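Local coordinates for 402AA LONG hypothetical molybdopterin biosynthesis MOEA protein (Pyrococcus horikoshii, PDB 1UZ5) that probably catalyses the transfer of molybdenum from molybdate to adenylyl-molybdopterin, releasing AMP, in the synthesis of the molybdenum cofactor, at residues N110-I115 and A133-G138; Y59-E64 and G96-I101; V75-I80 and I127-P132. One frame throughout, in Å; residues are numbered along the deposited sequence.

Contact 1 of 3, residues N110-I115 and A133-G138; sequences NADAVI and AYPGLG
The side chains of Asp112 and Pro135 run alongside each other in the same direction, where the loop 133-138 meets the start of strand 113-116. Asp112 CG sits between its backbone N and carbonyl carbon (chi1 60°), consistent with the carboxylate lying along the proline ring: Asp112 OD2 is 3.7 Å from Pro135 CG, while OD1 accepts a hydrogen bond from Ala63 N. Asp112 also gives its carbonyl to the loop: Gly136 N donates to Asp112 O over 2.7 Å, with an N-H...O angle of 173°. That donor sits in a type II turn from Tyr134 to Leu137, closed by Leu137 N and Tyr134 O. Proline suits the second place of such a turn, and glycine the third, where phi is 104°.

The second bond runs the other way, from Val114 N to Leu137 O at 2.9 Å. Val114 offers a compact branched surface, its CB 3.5 Å from Gly138 O. Leu137 CG lies 3.8 Å from Val114 O, and its CB covers the centre of one face of the Tyr134 ring. A side chain on Gly138 would run into Val114 O. Small Ala113 lets the loop come close, its CB 3.6 Å from Tyr134 O.

On its other side strand 113-116 pairs with strand 58-61: Asp112 and Ala113 both face Val61 in a classic beta bulge, and Ile115 is joined to Tyr59 by backbone hydrogen bonding.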
ATOM      1  N   ASN A 110      14.085  -2.577  42.595  1.00 21.76           N
ATOM      2  CA  ASN A 110      13.303  -3.395  43.534  1.00 26.33           C
ATOM      3  C   ASN A 110      11.816  -3.075  43.622  1.00 25.87           C
ATOM      4  O   ASN A 110      11.060  -3.840  44.221  1.00 30.79           O
ATOM      5  CB  ASN A 110      13.898  -3.349  44.953  1.00 22.22           C
ATOM      6  CG  ASN A 110      15.307  -3.893  45.007  1.00 24.13           C
ATOM      7  OD1 ASN A 110      15.654  -4.794  44.255  1.00 26.70           O
ATOM      8  ND2 ASN A 110      16.124  -3.352  45.904  1.00 28.01           N
ATOM      9  N   ALA A 111      11.376  -1.959  43.051  1.00 23.21           N
ATOM     10  CA  ALA A 111       9.950  -1.642  43.111  1.00 21.06           C
ATOM     11  C   ALA A 111       9.205  -2.509  42.104  1.00 26.98           C
ATOM     12  O   ALA A 111       9.721  -2.785  41.024  1.00 21.15           O
ATOM     13  CB  ALA A 111       9.712  -0.165  42.803  1.00 17.91           C
ATOM     14  N   ASP A 112       7.995  -2.943  42.451  1.00 18.84           N
ATOM     15  CA  ASP A 112       7.215  -3.760  41.526  1.00 20.72           C
ATOM     16  C   ASP A 112       5.744  -3.375  41.510  1.00 19.97           C
ATOM     17  O   ASP A 112       4.922  -4.049  40.895  1.00 25.88           O
ATOM     18  CB  ASP A 112       7.369  -5.251  41.844  1.00 25.54           C
ATOM     19  CG  ASP A 112       6.912  -5.608  43.251  1.00 32.20           C
ATOM     20  OD1 ASP A 112       6.326  -4.746  43.933  1.00 28.93           O
ATOM     21  OD2 ASP A 112       7.136  -6.764  43.665  1.00 28.40           O
ATOM     22  N   ALA A 113       5.417  -2.284  42.193  1.00 22.71           N
ATOM     23  CA  ALA A 113       4.051  -1.790  42.222  1.00 21.30           C
ATOM     24  C   ALA A 113       4.037  -0.308  42.544  1.00 17.33           C
ATOM     25  O   ALA A 113       4.979   0.217  43.139  1.00 21.91           O
ATOM     26  CB  ALA A 113       3.226  -2.553  43.261  1.00 24.72           C
ATOM     27  N   VAL A 114       2.967   0.362  42.130  1.00 21.41           N
ATOM     28  CA  VAL A 114       2.792   1.774  42.418  1.00 23.30           C
ATOM     29  C   VAL A 114       1.402   1.940  43.017  1.00 25.68           C
ATOM     30  O   VAL A 114       0.406   1.536  42.418  1.00 23.44           O
ATOM     31  CB  VAL A 114       2.885   2.663  41.152  1.00 18.33           C
ATOM     32  CG1 VAL A 114       2.666   4.126  41.545  1.00 16.41           C
ATOM     33  CG2 VAL A 114       4.252   2.500  40.489  1.00 19.01           C
ATOM     34  N   ILE A 115       1.336   2.526  44.203  1.00 23.25           N
ATOM     35  CA  ILE A 115       0.052   2.740  44.864  1.00 23.58           C
ATOM     36  C   ILE A 115      -0.385   4.175  44.600  1.00 26.15           C
ATOM     37  O   ILE A 115       0.347   5.112  44.912  1.00 29.87           O
ATOM     38  CB  ILE A 115       0.171   2.514  46.385  1.00 28.39           C
ATOM     39  CG1 ILE A 115       0.686   1.093  46.651  1.00 20.82           C
ATOM     40  CG2 ILE A 115      -1.179   2.744  47.053  1.00 31.25           C
ATOM     41  CD1 ILE A 115       0.886   0.756  48.133  1.00 31.74           C
ATOM     42  N   ALA A 133      -0.672  -4.362  48.299  1.00 36.61           N
ATOM     43  CA  ALA A 133      -0.548  -4.165  46.863  1.00 35.65           C
ATOM     44  C   ALA A 133      -0.090  -5.516  46.331  1.00 34.17           C
ATOM     45  O   ALA A 133       0.222  -6.421  47.103  1.00 31.71           O
ATOM     46  CB  ALA A 133       0.501  -3.101  46.562  1.00 32.28           C
ATOM     47  N   TYR A 134      -0.064  -5.660  45.017  1.00 28.76           N
ATOM     48  CA  TYR A 134       0.401  -6.892  44.406  1.00 29.87           C
ATOM     49  C   TYR A 134       1.333  -6.505  43.264  1.00 27.43           C
ATOM     50  O   TYR A 134       1.168  -5.450  42.659  1.00 29.16           O
ATOM     51  CB  TYR A 134      -0.767  -7.716  43.866  1.00 21.80           C
ATOM     52  CG  TYR A 134      -1.699  -6.952  42.957  1.00 27.43           C
ATOM     53  CD1 TYR A 134      -2.800  -6.268  43.469  1.00 29.83           C
ATOM     54  CD2 TYR A 134      -1.473  -6.905  41.583  1.00 31.70           C
ATOM     55  CE1 TYR A 134      -3.657  -5.557  42.633  1.00 29.94           C
ATOM     56  CE2 TYR A 134      -2.319  -6.197  40.741  1.00 33.06           C
ATOM     57  CZ  TYR A 134      -3.408  -5.526  41.270  1.00 38.34           C
ATOM     58  OH  TYR A 134      -4.247  -4.834  40.430  1.00 39.93           O
ATOM     59  N   PRO A 135       2.329  -7.350  42.964  1.00 24.32           N
ATOM     60  CA  PRO A 135       3.252  -7.027  41.872  1.00 27.06           C
ATOM     61  C   PRO A 135       2.479  -6.678  40.612  1.00 30.99           C
ATOM     62  O   PRO A 135       1.573  -7.412  40.217  1.00 27.62           O
ATOM     63  CB  PRO A 135       4.059  -8.310  41.711  1.00 24.35           C
ATOM     64  CG  PRO A 135       4.097  -8.854  43.128  1.00 25.36           C
ATOM     65  CD  PRO A 135       2.674  -8.640  43.591  1.00 22.26           C
ATOM     66  N   GLY A 136       2.815  -5.550  39.993  1.00 25.22           N
ATOM     67  CA  GLY A 136       2.133  -5.162  38.770  1.00 25.80           C
ATOM     68  C   GLY A 136       1.103  -4.057  38.919  1.00 30.01           C
ATOM     69  O   GLY A 136       0.793  -3.369  37.947  1.00 25.99           O
ATOM     70  N   LEU A 137       0.562  -3.890  40.125  1.00 27.76           N
ATOM     71  CA  LEU A 137      -0.423  -2.840  40.385  1.00 27.79           C
ATOM     72  C   LEU A 137       0.173  -1.482  40.017  1.00 24.91           C
ATOM     73  O   LEU A 137       1.303  -1.181  40.400  1.00 25.24           O
ATOM     74  CB  LEU A 137      -0.797  -2.824  41.871  1.00 32.31           C
ATOM     75  CG  LEU A 137      -1.612  -1.631  42.383  1.00 28.40           C
ATOM     76  CD1 LEU A 137      -3.055  -1.738  41.904  1.00 31.44           C
ATOM     77  CD2 LEU A 137      -1.560  -1.601  43.908  1.00 37.55           C
ATOM     78  N   GLY A 138      -0.587  -0.672  39.282  1.00 28.55           N
ATOM     79  CA  GLY A 138      -0.121   0.651  38.888  1.00 23.49           C
ATOM     80  C   GLY A 138       1.121   0.655  38.011  1.00 25.43           C
ATOM     81  O   GLY A 138       1.844   1.654  37.942  1.00 25.63           O
TER

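Contact 2 of 3, residues Y59-E64 and G96-I101; sequences YAVRAE and GEAAYI
An antiparallel strand pair in the six-stranded mixed sheet of the N-terminal region joins Tyr59, Ala60 and Val61 to Ala98, Ala99 and Tyr100. Ala60 and Ala99 form the hydrogen-bonded pair: Ala60 N donates to Ala99 O at 2.8 Å, and Ala99 N returns a bond to Ala60 O at 3.1 Å.

Next to it, the non-hydrogen-bonded pair Tyr59 and Tyr100 carries an edge-to-face aromatic contact. The rings are 5.6 Å apart between centroids, with their planes at 76°, and Tyr100 turns its edge to Tyr59. Tyr100 CD1 comes over one face of the Tyr59 ring, toward the rim, 4.0 Å from Tyr59 CZ. Tyr59 CG is anti to its carbonyl carbon (chi1 -62°) whereas Tyr100 CG is anti to its backbone N (chi1 174°); the two rings thus set off from their strands in different directions, consistent with one edge meeting the other's face. An alanine in place of Tyr59 would probably leave the Tyr100 edge without its aromatic face and open a gap toward Val79 and Ile127.

Small residues suit the rest: Ala98 CB meets Val61 CG1 at 4.0 Å, and Ala60 CB meets Ile101 CG2 at 4.2 Å. Where the strands part, a water takes over the pairing, accepting from Arg62 N at 3.0 Å and donating to Glu97 O at 2.8 Å.

Tyr59 also touches Val120 and Arg122 of strand 120-123, far along the strand order, which is consistent with a strongly curled, barrel-like sheet whose inner face is largely apolar.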
ATOM      1  N   TYR A  59       3.047   6.122  44.784  1.00 21.09           N
ATOM      2  CA  TYR A  59       4.269   5.651  45.402  1.00 26.32           C
ATOM      3  C   TYR A  59       4.692   4.267  44.966  1.00 21.86           C
ATOM      4  O   TYR A  59       3.925   3.304  45.066  1.00 23.08           O
ATOM      5  CB  TYR A  59       4.128   5.700  46.925  1.00 27.76           C
ATOM      6  CG  TYR A  59       3.914   7.100  47.434  1.00 28.68           C
ATOM      7  CD1 TYR A  59       2.645   7.686  47.431  1.00 27.53           C
ATOM      8  CD2 TYR A  59       4.995   7.870  47.852  1.00 30.02           C
ATOM      9  CE1 TYR A  59       2.466   9.011  47.831  1.00 25.03           C
ATOM     10  CE2 TYR A  59       4.828   9.184  48.247  1.00 26.90           C
ATOM     11  CZ  TYR A  59       3.568   9.751  48.236  1.00 32.53           C
ATOM     12  OH  TYR A  59       3.433  11.064  48.630  1.00 36.33           O
ATOM     13  N   ALA A  60       5.926   4.186  44.477  1.00 21.30           N
ATOM     14  CA  ALA A  60       6.512   2.936  44.032  1.00 22.90           C
ATOM     15  C   ALA A  60       6.912   2.204  45.298  1.00 23.10           C
ATOM     16  O   ALA A  60       7.544   2.786  46.180  1.00 21.23           O
ATOM     17  CB  ALA A  60       7.748   3.202  43.176  1.00 14.91           C
ATOM     18  N   VAL A  61       6.555   0.929  45.380  1.00 21.69           N
ATOM     19  CA  VAL A  61       6.872   0.128  46.555  1.00 24.63           C
ATOM     20  C   VAL A  61       7.244  -1.291  46.169  1.00 18.78           C
ATOM     21  O   VAL A  61       7.091  -1.697  45.021  1.00 21.98           O
ATOM     22  CB  VAL A  61       5.651   0.004  47.505  1.00 24.37           C
ATOM     23  CG1 VAL A  61       5.114   1.376  47.866  1.00 20.36           C
ATOM     24  CG2 VAL A  61       4.558  -0.844  46.835  1.00 23.07           C
ATOM     25  N   ARG A  62       7.756  -2.031  47.143  1.00 21.99           N
ATOM     26  CA  ARG A  62       8.062  -3.441  46.956  1.00 24.69           C
ATOM     27  C   ARG A  62       6.748  -4.021  47.489  1.00 23.62           C
ATOM     28  O   ARG A  62       6.456  -3.897  48.675  1.00 25.94           O
ATOM     29  CB  ARG A  62       9.241  -3.844  47.840  1.00 26.29           C
ATOM     30  CG  ARG A  62      10.524  -3.136  47.467  1.00 28.35           C
ATOM     31  CD  ARG A  62      11.583  -3.222  48.553  1.00 39.85           C
ATOM     32  NE  ARG A  62      11.778  -4.579  49.044  1.00 39.33           N
ATOM     33  CZ  ARG A  62      12.965  -5.107  49.325  1.00 55.46           C
ATOM     34  NH1 ARG A  62      14.073  -4.393  49.158  1.00 46.55           N
ATOM     35  NH2 ARG A  62      13.046  -6.351  49.774  1.00 44.06           N
ATOM     36  N   ALA A  63       5.941  -4.611  46.615  1.00 19.33           N
ATOM     37  CA  ALA A  63       4.636  -5.146  47.021  1.00 24.45           C
ATOM     38  C   ALA A  63       4.652  -5.974  48.313  1.00 32.09           C
ATOM     39  O   ALA A  63       3.769  -5.833  49.161  1.00 29.49           O
ATOM     40  CB  ALA A  63       4.035  -5.959  45.886  1.00 22.31           C
ATOM     41  N   GLU A  64       5.658  -6.829  48.453  1.00 32.64           N
ATOM     42  CA  GLU A  64       5.806  -7.687  49.624  1.00 36.74           C
ATOM     43  C   GLU A  64       5.808  -6.926  50.952  1.00 41.96           C
ATOM     44  O   GLU A  64       5.359  -7.455  51.968  1.00 38.73           O
ATOM     45  CB  GLU A  64       7.100  -8.491  49.505  1.00 45.85           C
ATOM     46  CG  GLU A  64       8.347  -7.615  49.453  1.00 68.28           C
ATOM     47  CD  GLU A  64       9.552  -8.340  48.889  1.00 79.48           C
ATOM     48  OE1 GLU A  64       9.978  -9.349  49.488  1.00 86.10           O
ATOM     49  OE2 GLU A  64      10.071  -7.896  47.842  1.00 85.69           O
ATOM     50  N   GLY A  96      10.755  -1.665  53.524  1.00 23.87           N
ATOM     51  CA  GLY A  96      10.174  -0.566  54.273  1.00 27.83           C
ATOM     52  C   GLY A  96      10.424   0.795  53.643  1.00 32.34           C
ATOM     53  O   GLY A  96      10.280   1.820  54.307  1.00 29.74           O
ATOM     54  N   GLU A  97      10.788   0.814  52.362  1.00 29.48           N
ATOM     55  CA  GLU A  97      11.067   2.076  51.675  1.00 26.88           C
ATOM     56  C   GLU A  97      10.226   2.258  50.421  1.00 23.65           C
ATOM     57  O   GLU A  97       9.907   1.291  49.736  1.00 20.54           O
ATOM     58  CB  GLU A  97      12.559   2.161  51.331  1.00 26.68           C
ATOM     59  CG  GLU A  97      13.443   2.382  52.555  1.00 28.72           C
ATOM     60  CD  GLU A  97      14.921   2.304  52.236  1.00 36.11           C
ATOM     61  OE1 GLU A  97      15.739   2.715  53.089  1.00 36.86           O
ATOM     62  OE2 GLU A  97      15.272   1.826  51.139  1.00 36.00           O
ATOM     63  N   ALA A  98       9.870   3.509  50.132  1.00 17.60           N
ATOM     64  CA  ALA A  98       9.053   3.842  48.973  1.00 21.69           C
ATOM     65  C   ALA A  98       9.585   5.099  48.268  1.00 22.99           C
ATOM     66  O   ALA A  98      10.456   5.793  48.784  1.00 21.75           O
ATOM     67  CB  ALA A  98       7.615   4.075  49.408  1.00 18.80           C
ATOM     68  N   ALA A  99       9.046   5.382  47.088  1.00 20.12           N
ATOM     69  CA  ALA A  99       9.453   6.561  46.338  1.00 19.78           C
ATOM     70  C   ALA A  99       8.256   7.174  45.646  1.00 15.95           C
ATOM     71  O   ALA A  99       7.394   6.458  45.122  1.00 20.86           O
ATOM     72  CB  ALA A  99      10.500   6.189  45.298  1.00 19.54           C
ATOM     73  N   TYR A 100       8.172   8.496  45.669  1.00 15.51           N
ATOM     74  CA  TYR A 100       7.086   9.139  44.958  1.00 19.96           C
ATOM     75  C   TYR A 100       7.420   8.928  43.479  1.00 17.03           C
ATOM     76  O   TYR A 100       8.590   8.943  43.092  1.00 20.57           O
ATOM     77  CB  TYR A 100       7.029  10.641  45.231  1.00 23.13           C
ATOM     78  CG  TYR A 100       5.978  11.297  44.374  1.00 31.38           C
ATOM     79  CD1 TYR A 100       4.625  11.099  44.634  1.00 29.44           C
ATOM     80  CD2 TYR A 100       6.332  12.016  43.231  1.00 25.67           C
ATOM     81  CE1 TYR A 100       3.647  11.587  43.778  1.00 27.65           C
ATOM     82  CE2 TYR A 100       5.357  12.511  42.364  1.00 30.06           C
ATOM     83  CZ  TYR A 100       4.019  12.290  42.643  1.00 37.38           C
ATOM     84  OH  TYR A 100       3.051  12.746  41.779  1.00 37.12           O
ATOM     85  N   ILE A 101       6.404   8.723  42.656  1.00 20.14           N
ATOM     86  CA  ILE A 101       6.646   8.524  41.235  1.00 20.05           C
ATOM     87  C   ILE A 101       5.463   9.076  40.456  1.00 24.58           C
ATOM     88  O   ILE A 101       4.322   8.948  40.888  1.00 24.68           O
ATOM     89  CB  ILE A 101       6.840   7.020  40.908  1.00 20.83           C
ATOM     90  CG1 ILE A 101       7.246   6.845  39.444  1.00 22.28           C
ATOM     91  CG2 ILE A 101       5.550   6.242  41.191  1.00 23.84           C
ATOM     92  CD1 ILE A 101       7.766   5.455  39.131  1.00 17.36           C
TER
HETATM   93  O   HOH W   1       8.385  -1.022  49.854  1.00 23.91           O

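Contact 3 of 3, residues V75-I80 and I127-P132; sequences VRLKVI and ILIYKP
Leu77 and Ile129 cross each other at a slant on the face they share with Val75 and Ile127. Leu77 CG and Ile129 CG1 are each anti to the carbonyl carbon, and the two side chains meet at Leu77 CD1 and Ile129 CD1, 3.3 Å apart, tighter than ordinary van der Waals contact. Val79 and Ile127 cross at about a right angle, with CG2 to CG2 at 3.6 Å. Ile127 holds CG1 between its backbone N and carbonyl carbon (chi1 60°), and this methylene packs 4.0 Å from Leu77 CB.

On the opposite face, Leu128 CD2 lies against the aliphatic part of Arg76, 3.8 Å from its CG. The arginine then leads away, its guanidinium forming a long, weak ion pair with Glu126.

The strands are joined by four backbone hydrogen bonds of an antiparallel ladder, among them Val75 N to Ile129 O at 2.7 Å and Ile127 N to Leu77 O at 2.8 Å.

Purely aliphatic residues suit the inward face, where Leu77 also touches Val61 and Ile127 touches Tyr59, whereas arginine suits the outer one, its methylenes covering leucine while its charge stays outside. The pair is therefore two-faced: one side wholly apolar, the other a leucine beside an exposed arginine.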
ATOM      1  N   VAL A  75       0.499  -0.349  57.097  1.00 36.43           N
ATOM      2  CA  VAL A  75       1.948  -0.480  57.019  1.00 27.90           C
ATOM      3  C   VAL A  75       2.524   0.910  56.801  1.00 27.95           C
ATOM      4  O   VAL A  75       1.961   1.716  56.058  1.00 35.71           O
ATOM      5  CB  VAL A  75       2.380  -1.381  55.836  1.00 34.34           C
ATOM      6  CG1 VAL A  75       3.891  -1.286  55.632  1.00 29.92           C
ATOM      7  CG2 VAL A  75       1.979  -2.818  56.105  1.00 40.61           C
ATOM      8  N   ARG A  76       3.648   1.191  57.444  1.00 28.77           N
ATOM      9  CA  ARG A  76       4.278   2.489  57.306  1.00 35.34           C
ATOM     10  C   ARG A  76       5.569   2.342  56.503  1.00 35.55           C
ATOM     11  O   ARG A  76       6.444   1.555  56.862  1.00 35.44           O
ATOM     12  CB  ARG A  76       4.595   3.073  58.684  1.00 37.38           C
ATOM     13  CG  ARG A  76       4.954   4.544  58.656  1.00 54.44           C
ATOM     14  CD  ARG A  76       6.023   4.885  59.677  1.00 64.57           C
ATOM     15  NE  ARG A  76       5.600   4.659  61.052  1.00 75.66           N
ATOM     16  CZ  ARG A  76       6.396   4.814  62.106  1.00 88.05           C
ATOM     17  NH1 ARG A  76       7.655   5.194  61.934  1.00 90.08           N
ATOM     18  NH2 ARG A  76       5.936   4.592  63.330  1.00 96.44           N
ATOM     19  N   LEU A  77       5.676   3.098  55.413  1.00 32.67           N
ATOM     20  CA  LEU A  77       6.869   3.061  54.575  1.00 31.42           C
ATOM     21  C   LEU A  77       7.516   4.442  54.538  1.00 24.41           C
ATOM     22  O   LEU A  77       6.828   5.457  54.547  1.00 30.57           O
ATOM     23  CB  LEU A  77       6.510   2.619  53.152  1.00 27.05           C
ATOM     24  CG  LEU A  77       5.815   1.264  52.975  1.00 31.35           C
ATOM     25  CD1 LEU A  77       5.584   1.007  51.497  1.00 28.52           C
ATOM     26  CD2 LEU A  77       6.663   0.151  53.577  1.00 22.07           C
ATOM     27  N   LYS A  78       8.843   4.471  54.499  1.00 28.04           N
ATOM     28  CA  LYS A  78       9.575   5.727  54.453  1.00 30.95           C
ATOM     29  C   LYS A  78       9.830   6.126  52.995  1.00 26.26           C
ATOM     30  O   LYS A  78      10.336   5.322  52.210  1.00 25.01           O
ATOM     31  CB  LYS A  78      10.905   5.567  55.195  1.00 36.20           C
ATOM     32  CG  LYS A  78      11.671   6.863  55.409  1.00 49.40           C
ATOM     33  CD  LYS A  78      12.956   6.604  56.183  1.00 61.31           C
ATOM     34  CE  LYS A  78      13.760   7.881  56.376  1.00 74.10           C
ATOM     35  NZ  LYS A  78      15.051   7.634  57.084  1.00 74.96           N
ATOM     36  N   VAL A  79       9.465   7.356  52.636  1.00 29.44           N
ATOM     37  CA  VAL A  79       9.666   7.856  51.269  1.00 22.33           C
ATOM     38  C   VAL A  79      11.094   8.365  51.172  1.00 23.60           C
ATOM     39  O   VAL A  79      11.433   9.399  51.736  1.00 25.68           O
ATOM     40  CB  VAL A  79       8.676   8.987  50.952  1.00 24.16           C
ATOM     41  CG1 VAL A  79       8.863   9.480  49.509  1.00 24.54           C
ATOM     42  CG2 VAL A  79       7.264   8.480  51.149  1.00 22.10           C
ATOM     43  N   ILE A  80      11.937   7.634  50.451  1.00 21.67           N
ATOM     44  CA  ILE A  80      13.344   8.004  50.355  1.00 19.00           C
ATOM     45  C   ILE A  80      13.779   8.738  49.084  1.00 22.78           C
ATOM     46  O   ILE A  80      14.940   9.134  48.958  1.00 22.25           O
ATOM     47  CB  ILE A  80      14.230   6.765  50.490  1.00 19.78           C
ATOM     48  CG1 ILE A  80      14.083   5.893  49.243  1.00 21.40           C
ATOM     49  CG2 ILE A  80      13.817   5.960  51.729  1.00 27.04           C
ATOM     50  CD1 ILE A  80      15.175   4.872  49.104  1.00 24.41           C
ATOM     51  N   ILE A 127       4.585   7.207  54.498  1.00 25.76           N
ATOM     52  CA  ILE A 127       3.230   6.983  54.034  1.00 28.28           C
ATOM     53  C   ILE A 127       2.612   5.769  54.720  1.00 27.52           C
ATOM     54  O   ILE A 127       3.319   4.835  55.105  1.00 29.20           O
ATOM     55  CB  ILE A 127       3.180   6.782  52.496  1.00 27.49           C
ATOM     56  CG1 ILE A 127       4.016   5.569  52.091  1.00 26.42           C
ATOM     57  CG2 ILE A 127       3.700   8.029  51.792  1.00 38.05           C
ATOM     58  CD1 ILE A 127       3.909   5.223  50.598  1.00 27.66           C
ATOM     59  N   LEU A 128       1.293   5.797  54.876  1.00 28.78           N
ATOM     60  CA  LEU A 128       0.572   4.696  55.502  1.00 32.24           C
ATOM     61  C   LEU A 128      -0.243   3.968  54.444  1.00 24.79           C
ATOM     62  O   LEU A 128      -0.975   4.590  53.673  1.00 28.11           O
ATOM     63  CB  LEU A 128      -0.356   5.216  56.605  1.00 35.05           C
ATOM     64  CG  LEU A 128       0.300   5.853  57.833  1.00 42.60           C
ATOM     65  CD1 LEU A 128      -0.782   6.372  58.768  1.00 42.95           C
ATOM     66  CD2 LEU A 128       1.174   4.832  58.546  1.00 39.32           C
ATOM     67  N   ILE A 129      -0.104   2.649  54.420  1.00 25.61           N
ATOM     68  CA  ILE A 129      -0.798   1.799  53.464  1.00 33.97           C
ATOM     69  C   ILE A 129      -1.765   0.901  54.233  1.00 35.74           C
ATOM     70  O   ILE A 129      -1.367   0.214  55.174  1.00 31.50           O
ATOM     71  CB  ILE A 129       0.220   0.949  52.677  1.00 32.49           C
ATOM     72  CG1 ILE A 129       1.215   1.886  51.978  1.00 41.69           C
ATOM     73  CG2 ILE A 129      -0.496   0.064  51.666  1.00 30.13           C
ATOM     74  CD1 ILE A 129       2.333   1.180  51.254  1.00 54.70           C
ATOM     75  N   TYR A 130      -3.026   0.910  53.815  1.00 35.20           N
ATOM     76  CA  TYR A 130      -4.081   0.148  54.485  1.00 42.78           C
ATOM     77  C   TYR A 130      -4.537  -1.096  53.731  1.00 44.95           C
ATOM     78  O   TYR A 130      -5.319  -1.895  54.251  1.00 39.88           O
ATOM     79  CB  TYR A 130      -5.290   1.062  54.708  1.00 40.57           C
ATOM     80  CG  TYR A 130      -4.972   2.323  55.483  1.00 40.33           C
ATOM     81  CD1 TYR A 130      -4.939   2.319  56.876  1.00 48.56           C
ATOM     82  CD2 TYR A 130      -4.676   3.516  54.822  1.00 45.42           C
ATOM     83  CE1 TYR A 130      -4.617   3.471  57.595  1.00 49.42           C
ATOM     84  CE2 TYR A 130      -4.350   4.676  55.533  1.00 48.54           C
ATOM     85  CZ  TYR A 130      -4.324   4.642  56.920  1.00 46.87           C
ATOM     86  OH  TYR A 130      -4.001   5.774  57.630  1.00 63.06           O
ATOM     87  N   LYS A 131      -4.051  -1.255  52.506  1.00 39.02           N
ATOM     88  CA  LYS A 131      -4.424  -2.393  51.678  1.00 40.18           C
ATOM     89  C   LYS A 131      -3.183  -2.962  50.994  1.00 43.51           C
ATOM     90  O   LYS A 131      -2.358  -2.219  50.471  1.00 33.84           O
ATOM     91  CB  LYS A 131      -5.443  -1.939  50.631  1.00 42.67           C
ATOM     92  CG  LYS A 131      -6.009  -3.038  49.756  1.00 51.89           C
ATOM     93  CD  LYS A 131      -7.009  -2.456  48.769  1.00 53.37           C
ATOM     94  CE  LYS A 131      -7.633  -3.532  47.896  1.00 60.93           C
ATOM     95  NZ  LYS A 131      -8.596  -2.948  46.920  1.00 65.82           N
ATOM     96  N   PRO A 132      -3.024  -4.290  51.005  1.00 40.03           N
ATOM     97  CA  PRO A 132      -1.844  -4.861  50.357  1.00 40.30           C
ATOM     98  C   PRO A 132      -1.848  -4.618  48.851  1.00 36.29           C
ATOM     99  O   PRO A 132      -2.896  -4.639  48.206  1.00 31.30           O
ATOM    100  CB  PRO A 132      -1.950  -6.348  50.692  1.00 46.45           C
ATOM    101  CG  PRO A 132      -2.703  -6.355  51.995  1.00 45.90           C
ATOM    102  CD  PRO A 132      -3.774  -5.327  51.733  1.00 47.06           C
TER

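All three contacts reach the same sheet; contacts 2 and 3 pair its strands, while contact 1 sets a loop against its edge strand 113-116. Contact 2 is the buried one, held by paired backbones and an aromatic pair; contacts 1 and 3 are only partly buried. In contact 3 the pairing is a regular ladder with aliphatic packing, whereas in contact 1 the turn-bearing loop brings glycines, a proline and a carboxylate. Probable hydrogen bonds from Ala98 N to Lys78 O and from Val61 N to Ala113 O tie contact 2 to contacts 3 and 1 respectively, and contacts 1 and 3 meet by apolar packing of Ile115 against Ile129.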